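Local coordinates for protein L-tyrosine isonitrile synthase (Pseudomonas aeruginosa, PDB 3E59) that converts the amino group of L-tyrosine into an isonitrile, taking the carbon atom from C2 of ribulose 5-phosphate, a step in the biosynthesis of paerucumarin, at residues 86-90 against 137-143; 121-125 against 225-229. All coordinates share one frame. Residue numbers count along the deposited sequence, not the author numbering.

Interaction 1 of 2, residues 86-90 against 137-143; sequences ERLSL and LRLMIEE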
loop_
_atom_site.group_PDB
_atom_site.type_symbol
_atom_site.label_atom_id
_atom_site.label_comp_id
_atom_site.label_asym_id
_atom_site.label_seq_id
_atom_site.Cartn_x
_atom_site.Cartn_y
_atom_site.Cartn_z
ATOM N N GLU A 86 1.957 -4.413 -10.519
ATOM C CA GLU A 86 0.822 -4.931 -9.735
ATOM C C GLU A 86 0.764 -6.452 -9.760
ATOM O O GLU A 86 0.527 -7.085 -8.719
ATOM C CB GLU A 86 -0.518 -4.401 -10.241
ATOM C CG GLU A 86 -0.908 -3.036 -9.725
ATOM C CD GLU A 86 -0.271 -1.916 -10.513
ATOM O OE1 GLU A 86 0.542 -2.189 -11.421
ATOM O OE2 GLU A 86 -0.600 -0.758 -10.236
ATOM N N ARG A 87 0.986 -7.030 -10.946
ATOM C CA ARG A 87 0.812 -8.468 -11.161
ATOM C C ARG A 87 1.735 -9.286 -10.280
ATOM O O ARG A 87 1.293 -10.211 -9.593
ATOM C CB ARG A 87 1.010 -8.850 -12.628
ATOM C CG ARG A 87 0.907 -10.371 -12.875
ATOM C CD ARG A 87 0.992 -10.710 -14.353
ATOM N NE ARG A 87 0.187 -9.812 -15.185
ATOM C CZ ARG A 87 -1.078 -10.039 -15.540
ATOM N NH1 ARG A 87 -1.710 -11.137 -15.132
ATOM N NH2 ARG A 87 -1.715 -9.166 -16.311
ATOM N N LEU A 88 3.014 -8.933 -10.283
ATOM C CA LEU A 88 3.993 -9.645 -9.460
ATOM C C LEU A 88 3.801 -9.383 -7.971
ATOM O O LEU A 88 4.082 -10.252 -7.151
ATOM C CB LEU A 88 5.408 -9.286 -9.896
ATOM C CG LEU A 88 5.817 -9.821 -11.270
ATOM C CD1 LEU A 88 7.077 -9.142 -11.699
ATOM C CD2 LEU A 88 6.006 -11.344 -11.224
ATOM N N SER A 89 3.335 -8.186 -7.620
ATOM C CA SER A 89 3.040 -7.877 -6.221
ATOM C C SER A 89 1.874 -8.716 -5.693
ATOM O O SER A 89 1.944 -9.269 -4.581
ATOM C CB SER A 89 2.756 -6.387 -6.028
ATOM O OG SER A 89 3.881 -5.618 -6.394
ATOM N N LEU A 90 0.801 -8.803 -6.481
ATOM C CA LEU A 90 -0.371 -9.591 -6.077
ATOM C C LEU A 90 -0.061 -11.082 -6.032
ATOM O O LEU A 90 -0.585 -11.816 -5.184
ATOM C CB LEU A 90 -1.560 -9.328 -7.001
ATOM C CG LEU A 90 -2.178 -7.919 -6.951
ATOM C CD1 LEU A 90 -2.976 -7.637 -8.225
ATOM C CD2 LEU A 90 -3.027 -7.753 -5.683
ATOM N N LEU A 137 -7.850 -4.660 -11.484
ATOM C CA LEU A 137 -7.104 -5.341 -10.418
ATOM C C LEU A 137 -7.723 -6.692 -10.047
ATOM O O LEU A 137 -7.001 -7.691 -9.936
ATOM C CB LEU A 137 -6.994 -4.466 -9.166
ATOM C CG LEU A 137 -5.843 -4.827 -8.221
ATOM C CD1 LEU A 137 -4.544 -4.187 -8.708
ATOM C CD2 LEU A 137 -6.142 -4.403 -6.792
ATOM N N ARG A 138 -9.046 -6.706 -9.847
ATOM C CA ARG A 138 -9.822 -7.935 -9.614
ATOM C C ARG A 138 -9.620 -8.965 -10.724
ATOM O O ARG A 138 -9.466 -10.155 -10.457
ATOM C CB ARG A 138 -11.318 -7.624 -9.490
ATOM C CG ARG A 138 -11.742 -7.064 -8.134
ATOM C CD ARG A 138 -13.256 -6.836 -8.082
ATOM N NE ARG A 138 -13.705 -6.244 -6.815
ATOM C CZ ARG A 138 -14.249 -6.930 -5.806
ATOM N NH1 ARG A 138 -14.418 -8.246 -5.900
ATOM N NH2 ARG A 138 -14.632 -6.302 -4.697
ATOM N N LEU A 139 -9.642 -8.488 -11.966
ATOM C CA LEU A 139 -9.459 -9.328 -13.137
ATOM C C LEU A 139 -8.048 -9.916 -13.125
ATOM O O LEU A 139 -7.845 -11.073 -13.478
ATOM C CB LEU A 139 -9.712 -8.499 -14.405
ATOM C CG LEU A 139 -10.356 -9.126 -15.642
ATOM C CD1 LEU A 139 -11.479 -10.118 -15.302
ATOM C CD2 LEU A 139 -10.875 -8.022 -16.557
ATOM N N MET A 140 -7.084 -9.110 -12.686
ATOM C CA MET A 140 -5.697 -9.548 -12.567
ATOM C C MET A 140 -5.555 -10.637 -11.499
ATOM O O MET A 140 -4.809 -11.596 -11.678
ATOM C CB MET A 140 -4.795 -8.357 -12.246
ATOM C CG MET A 140 -3.315 -8.670 -12.255
ATOM S SD MET A 140 -2.320 -7.172 -12.130
ATOM C CE MET A 140 -2.207 -6.711 -13.863
ATOM N N ILE A 141 -6.280 -10.481 -10.394
ATOM C CA ILE A 141 -6.300 -11.494 -9.346
ATOM C C ILE A 141 -6.771 -12.848 -9.900
ATOM O O ILE A 141 -6.143 -13.876 -9.637
ATOM C CB ILE A 141 -7.138 -11.036 -8.107
ATOM C CG1 ILE A 141 -6.409 -9.896 -7.378
ATOM C CG2 ILE A 141 -7.375 -12.205 -7.139
ATOM C CD1 ILE A 141 -7.223 -9.188 -6.302
ATOM N N GLU A 142 -7.845 -12.834 -10.687
ATOM C CA GLU A 142 -8.374 -14.050 -11.307
ATOM C C GLU A 142 -7.392 -14.725 -12.258
ATOM O O GLU A 142 -7.248 -15.949 -12.225
ATOM C CB GLU A 142 -9.698 -13.789 -12.035
ATOM C CG GLU A 142 -10.819 -13.250 -11.157
ATOM C CD GLU A 142 -11.331 -14.264 -10.147
ATOM O OE1 GLU A 142 -12.164 -15.117 -10.537
ATOM O OE2 GLU A 142 -10.913 -14.198 -8.963
ATOM N N GLU A 143 -6.716 -13.946 -13.099
ATOM C CA GLU A 143 -5.831 -14.544 -14.097
ATOM C C GLU A 143 -4.469 -15.052 -13.586
ATOM O O GLU A 143 -3.852 -15.910 -14.212
ATOM C CB GLU A 143 -5.693 -13.654 -15.323
ATOM C CG GLU A 143 -4.747 -12.529 -15.222
ATOM C CD GLU A 143 -4.876 -11.597 -16.416
ATOM O OE1 GLU A 143 -5.983 -11.504 -16.995
ATOM O OE2 GLU A 143 -3.876 -10.953 -16.771
#

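Interaction 2 of 2, residues 121-125 against 225-229; sequences DLVRI and DAKER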
loop_
_atom_site.group_PDB
_atom_site.type_symbol
_atom_site.label_atom_id
_atom_site.label_comp_id
_atom_site.label_asym_id
_atom_site.label_seq_id
_atom_site.Cartn_x
_atom_site.Cartn_y
_atom_site.Cartn_z
ATOM N N ASP A 121 -10.597 14.219 -4.587
ATOM C CA ASP A 121 -9.863 15.286 -5.268
ATOM C C ASP A 121 -8.488 15.557 -4.668
ATOM O O ASP A 121 -7.765 16.434 -5.158
ATOM C CB ASP A 121 -10.700 16.584 -5.321
ATOM C CG ASP A 121 -10.953 17.198 -3.932
ATOM O OD1 ASP A 121 -9.976 17.557 -3.231
ATOM O OD2 ASP A 121 -12.141 17.351 -3.554
ATOM N N LEU A 122 -8.129 14.825 -3.610
ATOM C CA LEU A 122 -6.864 15.077 -2.920
ATOM C C LEU A 122 -5.655 14.593 -3.717
ATOM O O LEU A 122 -4.626 15.269 -3.736
ATOM C CB LEU A 122 -6.860 14.520 -1.484
ATOM C CG LEU A 122 -7.481 15.393 -0.383
ATOM C CD1 LEU A 122 -7.737 14.562 0.860
ATOM C CD2 LEU A 122 -6.624 16.647 -0.035
ATOM N N VAL A 123 -5.783 13.437 -4.370
ATOM C CA VAL A 123 -4.711 12.917 -5.236
ATOM C C VAL A 123 -4.991 13.154 -6.730
ATOM O O VAL A 123 -4.107 12.966 -7.574
ATOM C CB VAL A 123 -4.329 11.438 -4.914
ATOM C CG1 VAL A 123 -3.968 11.300 -3.434
ATOM C CG2 VAL A 123 -5.437 10.472 -5.277
ATOM N N ARG A 124 -6.213 13.586 -7.032
ATOM C CA ARG A 124 -6.597 14.055 -8.365
ATOM C C ARG A 124 -6.650 12.946 -9.422
ATOM O O ARG A 124 -6.167 13.088 -10.546
ATOM C CB ARG A 124 -5.741 15.258 -8.801
ATOM C CG ARG A 124 -6.019 16.521 -7.965
ATOM C CD ARG A 124 -4.810 17.426 -7.851
ATOM N NE ARG A 124 -5.118 18.630 -7.077
ATOM C CZ ARG A 124 -4.269 19.635 -6.865
ATOM N NH1 ARG A 124 -3.037 19.590 -7.361
ATOM N NH2 ARG A 124 -4.651 20.686 -6.152
ATOM N N ILE A 125 -7.261 11.839 -9.031
ATOM C CA ILE A 125 -7.583 10.759 -9.945
ATOM C C ILE A 125 -9.101 10.685 -9.912
ATOM O O ILE A 125 -9.693 10.562 -8.835
ATOM C CB ILE A 125 -6.910 9.429 -9.507
ATOM C CG1 ILE A 125 -5.382 9.577 -9.520
ATOM C CG2 ILE A 125 -7.337 8.257 -10.400
ATOM C CD1 ILE A 125 -4.651 8.601 -8.609
ATOM N N ASP A 225 1.954 23.338 -2.324
ATOM C CA ASP A 225 0.693 22.636 -2.564
ATOM C C ASP A 225 0.697 21.207 -1.999
ATOM O O ASP A 225 -0.243 20.803 -1.299
ATOM C CB ASP A 225 0.370 22.611 -4.059
ATOM C CG ASP A 225 -0.967 21.969 -4.351
ATOM O OD1 ASP A 225 -1.999 22.529 -3.925
ATOM O OD2 ASP A 225 -0.981 20.901 -4.996
ATOM N N ALA A 226 1.752 20.450 -2.294
ATOM C CA ALA A 226 1.875 19.060 -1.823
ATOM C C ALA A 226 1.883 18.971 -0.304
ATOM O O ALA A 226 1.278 18.066 0.281
ATOM C CB ALA A 226 3.137 18.401 -2.398
ATOM N N LYS A 227 2.574 19.913 0.333
ATOM C CA LYS A 227 2.651 19.953 1.794
ATOM C C LYS A 227 1.265 20.114 2.428
ATOM O O LYS A 227 0.964 19.474 3.444
ATOM C CB LYS A 227 3.553 21.095 2.240
ATOM C CG LYS A 227 5.040 20.851 2.071
ATOM C CD LYS A 227 5.818 22.040 2.592
ATOM C CE LYS A 227 6.173 21.870 4.052
ATOM N NZ LYS A 227 7.166 20.761 4.234
ATOM N N GLU A 228 0.431 20.970 1.829
ATOM C CA GLU A 228 -0.919 21.179 2.333
ATOM C C GLU A 228 -1.806 19.966 2.095
ATOM O O GLU A 228 -2.493 19.521 3.006
ATOM C CB GLU A 228 -1.547 22.461 1.763
ATOM N N ARG A 229 -1.759 19.404 0.889
ATOM C CA ARG A 229 -2.562 18.225 0.570
ATOM C C ARG A 229 -2.162 16.954 1.307
ATOM O O ARG A 229 -3.011 16.089 1.528
ATOM C CB ARG A 229 -2.629 17.980 -0.946
ATOM C CG ARG A 229 -3.600 18.931 -1.639
ATOM C CD ARG A 229 -3.789 18.605 -3.103
ATOM N NE ARG A 229 -2.544 18.780 -3.826
ATOM C CZ ARG A 229 -1.940 17.834 -4.536
ATOM N NH1 ARG A 229 -2.478 16.629 -4.657
ATOM N NH2 ARG A 229 -0.798 18.110 -5.145
#

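Interaction 1 of 2, residues 86-90 against 137-143
Where two helices cross, a contact can run from a polar edge to an apolar centre within little more than one turn, as it does here. Glu86 comes first and splits its side chain between two tasks. Its aliphatic part packs against the other helix, CB of Glu86 lying 3.8 Å from SD of Met140 and CG of Glu86 3.9 Å from CD1 of Leu137, while the carboxylate leads away, accepting a hydrogen bond from Tyr133 and pairing with Lys70. Arg87 starts off sideways, but its extended t, t start carries the guanidinium to the far helix. There NH1 and NH2 of Arg87 both donate to OE2 of Glu143, at 2.7 and 2.8 Å, a salt bridge at the exposed border, and CE of Met140 sits over one guanidinium face, 3.5 Å from NH2 of Arg87. The parts joined are helix 84-103 and helix 127-144 of an alpha/beta fold with a parallel sheet; the axes of the short segments approach to 10.1 Å and cross at -57°, and Ile141 also touches strand 149-151 of that sheet. Ser89 touches the loop residues Met270, Met271 and Pro280. One turn on from Glu86, the CA-to-CB bond of Leu90 points toward the partner helix. Across the two segments CD1 of Leu90 meets CD1 of Leu137 at 3.8 Å, SD of Met140 at 4.0 Å and CG1 of Ile141 at 4.2 Å, and the Leu90 side chain also touches Ile144.

Interaction 2 of 2, residues 121-125 against 225-229
A salt-bridge network of Arg124, Asp225 and Arg229, with a hydrogen bond to the loop backbone, joins the loop between helices 116-119 and 127-144 to helix 219-247, and it illustrates how one carboxylate oxygen can serve two arginines. Within the helix, one turn apart, NE and NH2 of Arg229 both donate to OD2 of Asp225, at 2.9 and 2.8 Å. The third nitrogen, NH1 of Arg229, donates to the backbone O of Leu122 at 2.7 Å, near the guanidinium plane; all three nitrogens of Arg229 thus have an acceptor. Arg124 reaches the same OD2 of Asp225 less well, its NH1 3.4 Å away in a weak, salt-bridging hydrogen bond. Beside these polar groups, CD2 of Leu122 packs 4.1 Å from CG of Arg229, and Leu122 also touches Val233 and Arg236 of the same helix. The two guanidiniums lie flat on each other, centres 3.8 Å apart and planes 13° from parallel, with the shared carboxylate offsetting their like charges; NH1 of Arg124 stands 3.5 Å from NH2 of Arg229, two donors without a hydrogen bond.

In the fold
The two contacts interleave along the chain: 86-90 comes first, then 121-125, then 137-143, and finally 225-229, so the segments of interactions 1 and 2 alternate. Their centres lie 27 Å apart, with nearest atoms about 10 Å from each other and no direct touch. Helix 127-144 supplies the second segment of interaction 1, and the loop of interaction 2 leads directly into it. Thus the region from 121 to 143 is held at both ends, so that helix 127-144 packs on helix 84-103 in a largely buried contact beside the parallel sheet, while the loop leading into it is held at the surface by the much later helix 219-247.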